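Local coordinates for protein jasmonate-induced oxygenase 2 (Arabidopsis thaliana, PDB 6LSV) that oxidises the stress hormone jasmonate to 12-hydroxyjasmonate, using iron(II), 2-oxoglutarate and dioxygen and releasing succinate and carbon dioxide, at residues Ser12-Asn17 with Tyr212-Arg217; Phe100-Val105 with Asp291-Ser296. All blocks are in the same frame, centred on the assembly; numbering follows the deposited sequence.

Contact 1 (Ser12-Asn17 with Tyr212-Arg217); sequences SLAESN and YPKCPR. With AKG (2-oxoglutaric acid), chain C.
The carbonyl oxygen of Lys214 accepts a hydrogen bond from Trp135 NE1, and the methyl group of Ala14 packs against the same atom, with Ala14 CB 3.4 Å from Lys214 O. Ala14 is the residue of 12-17 that does the touching. Its CB points at the opposing segment and also rests on the proline ring, 3.8 Å from Pro213 CB. Lys214 adds a looser margin, its side chain folding back so that NZ lies 4.3 Å from Ala14 CB. With 118 Å² buried in all and no hydrogen bond across, this is a small packing contact, part apolar and part against a carbonyl oxygen, and the 6.0 Å between the CA atoms of Ala14 and Lys214 fits a one-carbon side chain making it.

The helix presenting that methyl group is closed by Ser16, the first residue to leave helical geometry. Ser16 N (3.1 Å) and Ser16 OG (3.0 Å) both bond to Ser12 O, approaching from opposite faces of the carbonyl plane.

Next to Pro213, Tyr212 turns inward. Its CG stands anti to the carbonyl carbon, beside the backbone N (chi1 -49°), and the phenol reaches 2-oxoglutarate through a weak hydrogen bond, Tyr212 OH to O4, of 2.9 Å. Residues 210-216 read NYYPKCP, the NYYPxCP motif of plant 2-oxoglutarate oxygenases; the motif's first proline touches the helix through Ala14, while the tyrosine before it reaches the cosubstrate. The contact thus sets N-terminal helix 10-15 on the loop leaving strand 204-212, where Trp135 also packs on Cys215.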
ATOM      1  N   SER A  12      12.513  -7.816 -17.089  1.00 29.65           N
ATOM      2  CA  SER A  12      13.417  -8.561 -17.961  1.00 26.90           C
ATOM      3  C   SER A  12      12.763  -9.837 -18.464  1.00 31.76           C
ATOM      4  O   SER A  12      12.966 -10.236 -19.617  1.00 35.39           O
ATOM      5  CB  SER A  12      14.716  -8.895 -17.227  1.00 24.58           C
ATOM      6  OG  SER A  12      15.339  -7.732 -16.712  1.00 37.38           O
ATOM      7  N   LEU A  13      11.981 -10.496 -17.609  1.00 33.06           N
ATOM      8  CA  LEU A  13      11.297 -11.715 -18.022  1.00 34.85           C
ATOM      9  C   LEU A  13      10.224 -11.415 -19.062  1.00 33.41           C
ATOM     10  O   LEU A  13      10.127 -12.102 -20.086  1.00 34.24           O
ATOM     11  CB  LEU A  13      10.698 -12.417 -16.801  1.00 30.02           C
ATOM     12  CG  LEU A  13      11.639 -12.553 -15.600  1.00 33.77           C
ATOM     13  CD1 LEU A  13      10.882 -12.985 -14.352  1.00 28.08           C
ATOM     14  CD2 LEU A  13      12.753 -13.535 -15.918  1.00 34.83           C
ATOM     15  N   ALA A  14       9.421 -10.376 -18.826  1.00 34.95           N
ATOM     16  CA  ALA A  14       8.374 -10.026 -19.780  1.00 36.26           C
ATOM     17  C   ALA A  14       8.953  -9.529 -21.098  1.00 35.36           C
ATOM     18  O   ALA A  14       8.295  -9.635 -22.138  1.00 36.73           O
ATOM     19  CB  ALA A  14       7.445  -8.971 -19.178  1.00 34.06           C
ATOM     20  N   GLU A  15      10.171  -8.982 -21.077  1.00 36.18           N
ATOM     21  CA  GLU A  15      10.776  -8.474 -22.303  1.00 37.12           C
ATOM     22  C   GLU A  15      11.415  -9.587 -23.116  1.00 41.38           C
ATOM     23  O   GLU A  15      11.506  -9.481 -24.345  1.00 50.20           O
ATOM     24  CB  GLU A  15      11.791  -7.382 -21.974  1.00 27.65           C
ATOM     25  CG  GLU A  15      11.150  -6.014 -21.884  1.00 27.80           C
ATOM     26  CD  GLU A  15      12.069  -4.969 -21.302  1.00 34.27           C
ATOM     27  OE1 GLU A  15      13.252  -5.288 -21.061  1.00 28.87           O
ATOM     28  OE2 GLU A  15      11.605  -3.828 -21.084  1.00 37.16           O
ATOM     29  N   SER A  16      11.848 -10.657 -22.463  1.00 40.80           N
ATOM     30  CA  SER A  16      11.965 -11.900 -23.190  1.00 41.49           C
ATOM     31  C   SER A  16      10.572 -12.330 -23.628  1.00 48.25           C
ATOM     32  O   SER A  16       9.558 -11.752 -23.230  1.00 61.09           O
ATOM     33  CB  SER A  16      12.600 -12.984 -22.324  1.00 43.30           C
ATOM     34  OG  SER A  16      13.596 -12.438 -21.484  1.00 48.36           O
ATOM     35  N   ASN A  17      10.521 -13.360 -24.454  1.00 46.76           N
ATOM     36  CA  ASN A  17       9.260 -13.981 -24.826  1.00 54.20           C
ATOM     37  C   ASN A  17       9.298 -15.424 -24.346  1.00 54.42           C
ATOM     38  O   ASN A  17       9.364 -16.362 -25.142  1.00 55.98           O
ATOM     39  CB  ASN A  17       9.007 -13.850 -26.336  1.00 62.31           C
ATOM     40  CG  ASN A  17       9.143 -12.414 -26.818  1.00 71.90           C
ATOM     41  OD1 ASN A  17       9.826 -12.134 -27.803  1.00 72.39           O
ATOM     42  ND2 ASN A  17       8.516 -11.490 -26.094  1.00 69.85           N
ATOM     43  N   TYR A 212       3.440  -3.821 -12.901  1.00 28.96           N
ATOM     44  CA  TYR A 212       3.011  -5.185 -13.204  1.00 25.16           C
ATOM     45  C   TYR A 212       3.092  -5.411 -14.707  1.00 29.26           C
ATOM     46  O   TYR A 212       2.127  -5.134 -15.434  1.00 26.37           O
ATOM     47  CB  TYR A 212       1.588  -5.430 -12.693  1.00 29.24           C
ATOM     48  CG  TYR A 212       1.379  -5.002 -11.258  1.00 29.19           C
ATOM     49  CD1 TYR A 212       1.732  -5.838 -10.206  1.00 26.98           C
ATOM     50  CD2 TYR A 212       0.842  -3.756 -10.955  1.00 29.03           C
ATOM     51  CE1 TYR A 212       1.552  -5.450  -8.892  1.00 26.13           C
ATOM     52  CE2 TYR A 212       0.658  -3.359  -9.644  1.00 28.73           C
ATOM     53  CZ  TYR A 212       1.014  -4.211  -8.617  1.00 28.05           C
ATOM     54  OH  TYR A 212       0.833  -3.822  -7.310  1.00 35.67           O
ATOM     55  N   PRO A 213       4.227  -5.919 -15.226  1.00 32.01           N
ATOM     56  CA  PRO A 213       4.358  -6.148 -16.674  1.00 27.18           C
ATOM     57  C   PRO A 213       3.450  -7.266 -17.157  1.00 30.03           C
ATOM     58  O   PRO A 213       2.751  -7.879 -16.347  1.00 33.12           O
ATOM     59  CB  PRO A 213       5.842  -6.515 -16.836  1.00 31.51           C
ATOM     60  CG  PRO A 213       6.506  -6.081 -15.554  1.00 30.37           C
ATOM     61  CD  PRO A 213       5.462  -6.260 -14.505  1.00 29.56           C
ATOM     62  N   LYS A 214       3.436  -7.548 -18.456  1.00 32.69           N
ATOM     63  CA  LYS A 214       2.590  -8.630 -18.937  1.00 33.03           C
ATOM     64  C   LYS A 214       3.180  -9.972 -18.506  1.00 34.59           C
ATOM     65  O   LYS A 214       4.396 -10.122 -18.349  1.00 35.71           O
ATOM     66  CB  LYS A 214       2.421  -8.560 -20.461  1.00 39.33           C
ATOM     67  CG  LYS A 214       1.896  -7.219 -21.007  1.00 44.41           C
ATOM     68  CD  LYS A 214       2.222  -7.048 -22.465  1.00 31.11           C
ATOM     69  CE  LYS A 214       3.668  -7.340 -22.801  1.00 61.79           C
ATOM     70  NZ  LYS A 214       4.769  -6.963 -21.869  1.00 57.91           N
ATOM     71  N   CYS A 215       2.300 -10.942 -18.273  1.00 32.20           N
ATOM     72  CA  CYS A 215       2.692 -12.223 -17.725  1.00 35.16           C
ATOM     73  C   CYS A 215       2.268 -13.334 -18.674  1.00 39.29           C
ATOM     74  O   CYS A 215       1.105 -13.371 -19.094  1.00 36.54           O
ATOM     75  CB  CYS A 215       2.059 -12.443 -16.342  1.00 31.28           C
ATOM     76  SG  CYS A 215       2.526 -13.994 -15.568  1.00 35.32           S
ATOM     77  N   PRO A 216       3.171 -14.250 -19.034  1.00 38.82           N
ATOM     78  CA  PRO A 216       2.814 -15.269 -20.033  1.00 33.25           C
ATOM     79  C   PRO A 216       1.735 -16.231 -19.567  1.00 41.15           C
ATOM     80  O   PRO A 216       0.981 -16.737 -20.406  1.00 46.46           O
ATOM     81  CB  PRO A 216       4.145 -15.987 -20.289  1.00 35.35           C
ATOM     82  CG  PRO A 216       4.972 -15.706 -19.077  1.00 32.68           C
ATOM     83  CD  PRO A 216       4.573 -14.350 -18.601  1.00 35.28           C
ATOM     84  N   ARG A 217       1.638 -16.507 -18.265  1.00 36.71           N
ATOM     85  CA  ARG A 217       0.605 -17.393 -17.718  1.00 34.19           C
ATOM     86  C   ARG A 217       0.053 -16.777 -16.439  1.00 39.27           C
ATOM     87  O   ARG A 217       0.337 -17.243 -15.329  1.00 38.11           O
ATOM     88  CB  ARG A 217       1.163 -18.795 -17.459  1.00 38.80           C
ATOM     89  CG  ARG A 217       1.803 -19.462 -18.675  1.00 41.74           C
ATOM     90  CD  ARG A 217       0.787 -20.242 -19.493  1.00 40.93           C
ATOM     91  NE  ARG A 217      -0.173 -20.935 -18.640  1.00 46.25           N
ATOM     92  CZ  ARG A 217      -0.091 -22.221 -18.314  1.00 45.89           C
ATOM     93  NH1 ARG A 217       0.909 -22.962 -18.773  1.00 50.78           N
ATOM     94  NH2 ARG A 217      -1.008 -22.767 -17.529  1.00 41.71           N
TER
HETATM   95  C1  AKG C 401       0.062  -1.981  -2.758  1.00 34.61           C
HETATM   96  O1  AKG C 401      -0.377  -1.432  -1.717  1.00 27.05           O
HETATM   97  O2  AKG C 401       1.308  -2.017  -2.957  1.00 45.55           O
HETATM   98  C2  AKG C 401      -0.921  -2.615  -3.749  1.00 40.34           C
HETATM   99  O5  AKG C 401      -1.599  -3.515  -3.380  1.00 41.48           O
HETATM  100  C3  AKG C 401      -1.054  -2.123  -5.197  1.00 29.82           C
HETATM  101  C4  AKG C 401      -2.522  -2.208  -5.624  1.00 37.32           C
HETATM  102  C5  AKG C 401      -2.656  -2.160  -7.147  1.00 30.38           C
HETATM  103  O3  AKG C 401      -3.689  -1.685  -7.690  1.00 16.58           O
HETATM  104  O4  AKG C 401      -1.724  -2.603  -7.862  1.00 36.40           O

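Contact 2 (Phe100-Val105 with Asp291-Ser296); sequences FFHMPV and DKERVS. With AKG (2-oxoglutaric acid), chain C.
The end of helix 87-102 and the residue just before strand 294-302 keep their backbones well apart, 10.5 Å between the CA atoms of His102 and Glu293, so this pair must span the gap with side chains. His102 delivers NE2 to the carboxylate of Glu293 and shares its N-H between both oxygens: His102 NE2 is 2.8 Å from Glu293 OE1 and 3.0 Å from OE2. Each oxygen is met on its syn side, yet both bonds are bent, as a forked donor requires, and the imidazole and carboxylate planes stand 61° apart. Glu293 places CG between its backbone N and carbonyl carbon (chi1 44°), then runs extended, which carries the carboxylate out to the histidine. Tyr211 OH also bonds to OE1 and Arg98 forms a salt bridge with OE2.

Beside this pair, Phe101 and Val295 point across the contact more loosely, Phe101 CD2 lying 4.8 Å from Val295 CG2; both also pack on Tyr211.

Arg294 and Ser296, on either side of Val295 in sequence, turn to 2-oxoglutarate. The guanidinium of Arg294 meets the distal carboxylate at its edge and near its own plane: Arg294 NH1 bonds to O4 at 2.9 Å, almost straight (171°), and NH2 to O3 at 2.8 Å. Ser296 OG is 2.9 Å from O4 in a weak interaction. Arg294 and Ser296 form the RxS motif of this family.

Two carboxylates are thus served from one segment. Arg294 would largely offset the charge of the cosubstrate's, while Arg98, Tyr211 and His102 would stabilise that of Glu293, which in turn would raise the histidine's proton affinity, an effect Arg98 would partly offset.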
ATOM      1  N   PHE A 100       9.130   5.938 -16.270  1.00 36.03           N
ATOM      2  CA  PHE A 100      10.295   5.393 -15.579  1.00 36.77           C
ATOM      3  C   PHE A 100      10.401   3.888 -15.788  1.00 34.04           C
ATOM      4  O   PHE A 100      11.484   3.362 -16.067  1.00 31.97           O
ATOM      5  CB  PHE A 100      10.222   5.728 -14.089  1.00 34.89           C
ATOM      6  CG  PHE A 100      11.287   5.061 -13.265  1.00 35.64           C
ATOM      7  CD1 PHE A 100      12.577   5.570 -13.229  1.00 32.55           C
ATOM      8  CD2 PHE A 100      11.001   3.925 -12.525  1.00 32.51           C
ATOM      9  CE1 PHE A 100      13.560   4.958 -12.474  1.00 30.11           C
ATOM     10  CE2 PHE A 100      11.980   3.308 -11.767  1.00 35.83           C
ATOM     11  CZ  PHE A 100      13.260   3.826 -11.741  1.00 31.88           C
ATOM     12  N   PHE A 101       9.280   3.177 -15.667  1.00 33.02           N
ATOM     13  CA  PHE A 101       9.304   1.728 -15.807  1.00 31.09           C
ATOM     14  C   PHE A 101       9.373   1.271 -17.258  1.00 30.30           C
ATOM     15  O   PHE A 101       9.707   0.108 -17.507  1.00 38.74           O
ATOM     16  CB  PHE A 101       8.085   1.116 -15.119  1.00 31.16           C
ATOM     17  CG  PHE A 101       8.185   1.103 -13.621  1.00 34.23           C
ATOM     18  CD1 PHE A 101       9.078   0.255 -12.983  1.00 30.33           C
ATOM     19  CD2 PHE A 101       7.397   1.945 -12.850  1.00 29.49           C
ATOM     20  CE1 PHE A 101       9.181   0.241 -11.602  1.00 24.72           C
ATOM     21  CE2 PHE A 101       7.492   1.935 -11.466  1.00 26.25           C
ATOM     22  CZ  PHE A 101       8.388   1.082 -10.842  1.00 30.64           C
ATOM     23  N   HIS A 102       9.069   2.148 -18.216  1.00 36.32           N
ATOM     24  CA  HIS A 102       9.255   1.813 -19.623  1.00 37.50           C
ATOM     25  C   HIS A 102      10.696   1.979 -20.083  1.00 36.73           C
ATOM     26  O   HIS A 102      11.040   1.502 -21.170  1.00 36.26           O
ATOM     27  CB  HIS A 102       8.331   2.660 -20.496  1.00 34.10           C
ATOM     28  CG  HIS A 102       6.904   2.213 -20.458  1.00 41.39           C
ATOM     29  ND1 HIS A 102       5.895   2.875 -21.122  1.00 41.14           N
ATOM     30  CD2 HIS A 102       6.318   1.168 -19.827  1.00 41.58           C
ATOM     31  CE1 HIS A 102       4.749   2.255 -20.905  1.00 40.89           C
ATOM     32  NE2 HIS A 102       4.978   1.216 -20.123  1.00 38.84           N
ATOM     33  N   MET A 103      11.540   2.637 -19.285  1.00 39.05           N
ATOM     34  CA  MET A 103      12.979   2.692 -19.502  1.00 34.39           C
ATOM     35  C   MET A 103      13.552   1.286 -19.619  1.00 38.32           C
ATOM     36  O   MET A 103      12.971   0.332 -19.084  1.00 37.18           O
ATOM     37  CB  MET A 103      13.669   3.422 -18.352  1.00 34.38           C
ATOM     38  CG  MET A 103      13.839   4.904 -18.540  1.00 40.12           C
ATOM     39  SD  MET A 103      15.312   5.427 -17.655  0.63 60.27           S
ATOM     40  CE  MET A 103      14.826   5.102 -15.962  1.00 36.90           C
ATOM     41  N   PRO A 104      14.679   1.115 -20.307  1.00 49.02           N
ATOM     42  CA  PRO A 104      15.379  -0.173 -20.255  1.00 36.31           C
ATOM     43  C   PRO A 104      15.723  -0.539 -18.818  1.00 34.04           C
ATOM     44  O   PRO A 104      16.031   0.327 -17.996  1.00 35.19           O
ATOM     45  CB  PRO A 104      16.636   0.072 -21.095  1.00 34.95           C
ATOM     46  CG  PRO A 104      16.246   1.171 -22.034  1.00 39.99           C
ATOM     47  CD  PRO A 104      15.296   2.049 -21.266  1.00 44.39           C
ATOM     48  N   VAL A 105      15.657  -1.840 -18.524  1.00 34.73           N
ATOM     49  CA  VAL A 105      15.871  -2.319 -17.159  1.00 31.61           C
ATOM     50  C   VAL A 105      17.219  -1.852 -16.623  1.00 35.35           C
ATOM     51  O   VAL A 105      17.337  -1.462 -15.455  1.00 36.99           O
ATOM     52  CB  VAL A 105      15.749  -3.854 -17.107  1.00 33.27           C
ATOM     53  CG1 VAL A 105      15.754  -4.329 -15.677  1.00 33.76           C
ATOM     54  CG2 VAL A 105      14.492  -4.321 -17.814  1.00 35.12           C
ATOM     55  N   ASP A 291      -1.748  -9.445 -21.604  1.00 44.71           N
ATOM     56  CA  ASP A 291      -1.909  -8.536 -22.728  1.00 47.49           C
ATOM     57  C   ASP A 291      -1.631  -7.076 -22.413  1.00 43.51           C
ATOM     58  O   ASP A 291      -1.364  -6.308 -23.343  1.00 44.41           O
ATOM     59  CB  ASP A 291      -3.327  -8.664 -23.302  1.00 44.29           C
ATOM     60  CG  ASP A 291      -3.700 -10.112 -23.576  1.00 60.70           C
ATOM     61  OD1 ASP A 291      -2.869 -10.809 -24.197  1.00 60.13           O
ATOM     62  OD2 ASP A 291      -4.800 -10.553 -23.171  1.00 60.26           O
ATOM     63  N   LYS A 292      -1.699  -6.667 -21.148  1.00 43.03           N
ATOM     64  CA  LYS A 292      -1.380  -5.291 -20.806  1.00 40.64           C
ATOM     65  C   LYS A 292      -0.755  -5.253 -19.415  1.00 36.47           C
ATOM     66  O   LYS A 292      -0.829  -6.211 -18.641  1.00 41.64           O
ATOM     67  CB  LYS A 292      -2.619  -4.384 -20.914  1.00 45.89           C
ATOM     68  CG  LYS A 292      -2.301  -2.878 -20.991  1.00 50.37           C
ATOM     69  CD  LYS A 292      -1.003  -2.571 -21.768  1.00 43.91           C
ATOM     70  CE  LYS A 292      -0.765  -1.071 -21.855  1.00 51.16           C
ATOM     71  NZ  LYS A 292      -1.251  -0.368 -20.626  1.00 58.71           N
ATOM     72  N   GLU A 293      -0.103  -4.138 -19.129  1.00 43.52           N
ATOM     73  CA  GLU A 293       0.601  -3.896 -17.886  1.00 37.61           C
ATOM     74  C   GLU A 293      -0.294  -3.099 -16.944  1.00 33.90           C
ATOM     75  O   GLU A 293      -1.441  -2.777 -17.263  1.00 33.22           O
ATOM     76  CB  GLU A 293       1.908  -3.154 -18.169  1.00 38.03           C
ATOM     77  CG  GLU A 293       1.730  -2.019 -19.174  1.00 36.99           C
ATOM     78  CD  GLU A 293       2.840  -0.990 -19.107  1.00 48.09           C
ATOM     79  OE1 GLU A 293       3.961  -1.298 -19.564  1.00 46.05           O
ATOM     80  OE2 GLU A 293       2.590   0.128 -18.603  1.00 47.33           O
ATOM     81  N   ARG A 294       0.244  -2.775 -15.773  1.00 25.36           N
ATOM     82  CA  ARG A 294      -0.434  -1.930 -14.804  1.00 27.57           C
ATOM     83  C   ARG A 294       0.604  -1.084 -14.088  1.00 26.15           C
ATOM     84  O   ARG A 294       1.767  -1.476 -13.967  1.00 31.87           O
ATOM     85  CB  ARG A 294      -1.239  -2.748 -13.775  1.00 29.47           C
ATOM     86  CG  ARG A 294      -2.582  -3.263 -14.276  1.00 27.24           C
ATOM     87  CD  ARG A 294      -3.417  -3.913 -13.165  1.00 28.60           C
ATOM     88  NE  ARG A 294      -4.126  -2.941 -12.334  1.00 25.57           N
ATOM     89  CZ  ARG A 294      -3.778  -2.611 -11.092  1.00 30.24           C
ATOM     90  NH1 ARG A 294      -2.721  -3.176 -10.518  1.00 25.35           N
ATOM     91  NH2 ARG A 294      -4.487  -1.713 -10.421  1.00 30.27           N
ATOM     92  N   VAL A 295       0.174   0.084 -13.620  1.00 22.90           N
ATOM     93  CA  VAL A 295       0.997   0.949 -12.784  1.00 24.57           C
ATOM     94  C   VAL A 295       0.106   1.498 -11.680  1.00 26.09           C
ATOM     95  O   VAL A 295      -0.908   2.146 -11.965  1.00 32.25           O
ATOM     96  CB  VAL A 295       1.639   2.102 -13.577  1.00 27.25           C
ATOM     97  CG1 VAL A 295       2.058   3.218 -12.634  1.00 19.37           C
ATOM     98  CG2 VAL A 295       2.831   1.599 -14.379  1.00 24.98           C
ATOM     99  N   SER A 296       0.475   1.242 -10.428  1.00 18.91           N
ATOM    100  CA  SER A 296      -0.293   1.715  -9.288  1.00 20.95           C
ATOM    101  C   SER A 296       0.629   2.390  -8.286  1.00 22.84           C
ATOM    102  O   SER A 296       1.796   2.020  -8.140  1.00 22.19           O
ATOM    103  CB  SER A 296      -1.064   0.576  -8.617  1.00 25.52           C
ATOM    104  OG  SER A 296      -1.701  -0.235  -9.589  1.00 28.47           O
TER
HETATM  105  C1  AKG C 401       0.062  -1.981  -2.758  1.00 34.61           C
HETATM  106  O1  AKG C 401      -0.377  -1.432  -1.717  1.00 27.05           O
HETATM  107  O2  AKG C 401       1.308  -2.017  -2.957  1.00 45.55           O
HETATM  108  C2  AKG C 401      -0.921  -2.615  -3.749  1.00 40.34           C
HETATM  109  O5  AKG C 401      -1.599  -3.515  -3.380  1.00 41.48           O
HETATM  110  C3  AKG C 401      -1.054  -2.123  -5.197  1.00 29.82           C
HETATM  111  C4  AKG C 401      -2.522  -2.208  -5.624  1.00 37.32           C
HETATM  112  C5  AKG C 401      -2.656  -2.160  -7.147  1.00 30.38           C
HETATM  113  O3  AKG C 401      -3.689  -1.685  -7.690  1.00 16.58           O
HETATM  114  O4  AKG C 401      -1.724  -2.603  -7.862  1.00 36.40           O

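Overall arrangement
Contacts 1 and 2 lie about 10 Å apart, centre to centre, and their segments alternate along the chain. They are joined on two levels. Inside, Tyr212 O and Arg294 N, 3.0 Å apart in a probable hydrogen bond, link neighbouring strands of the main sheet. Farther out, Val105 packs on helix 10-15, Val105 CG1 3.6 Å from Ser12 OG. Both contacts converge on the distal carboxylate of 2-oxoglutarate, which receives Tyr212 from one and Arg294 and Ser296 from the other, while Asn210 also bonds to the cosubstrate. The iron held by His227, Asp229 and His284 completes this active site. Helix 10-15 packs on the loop after strand 204-212, and helix 87-102 holds the residue leading into strand 294-302.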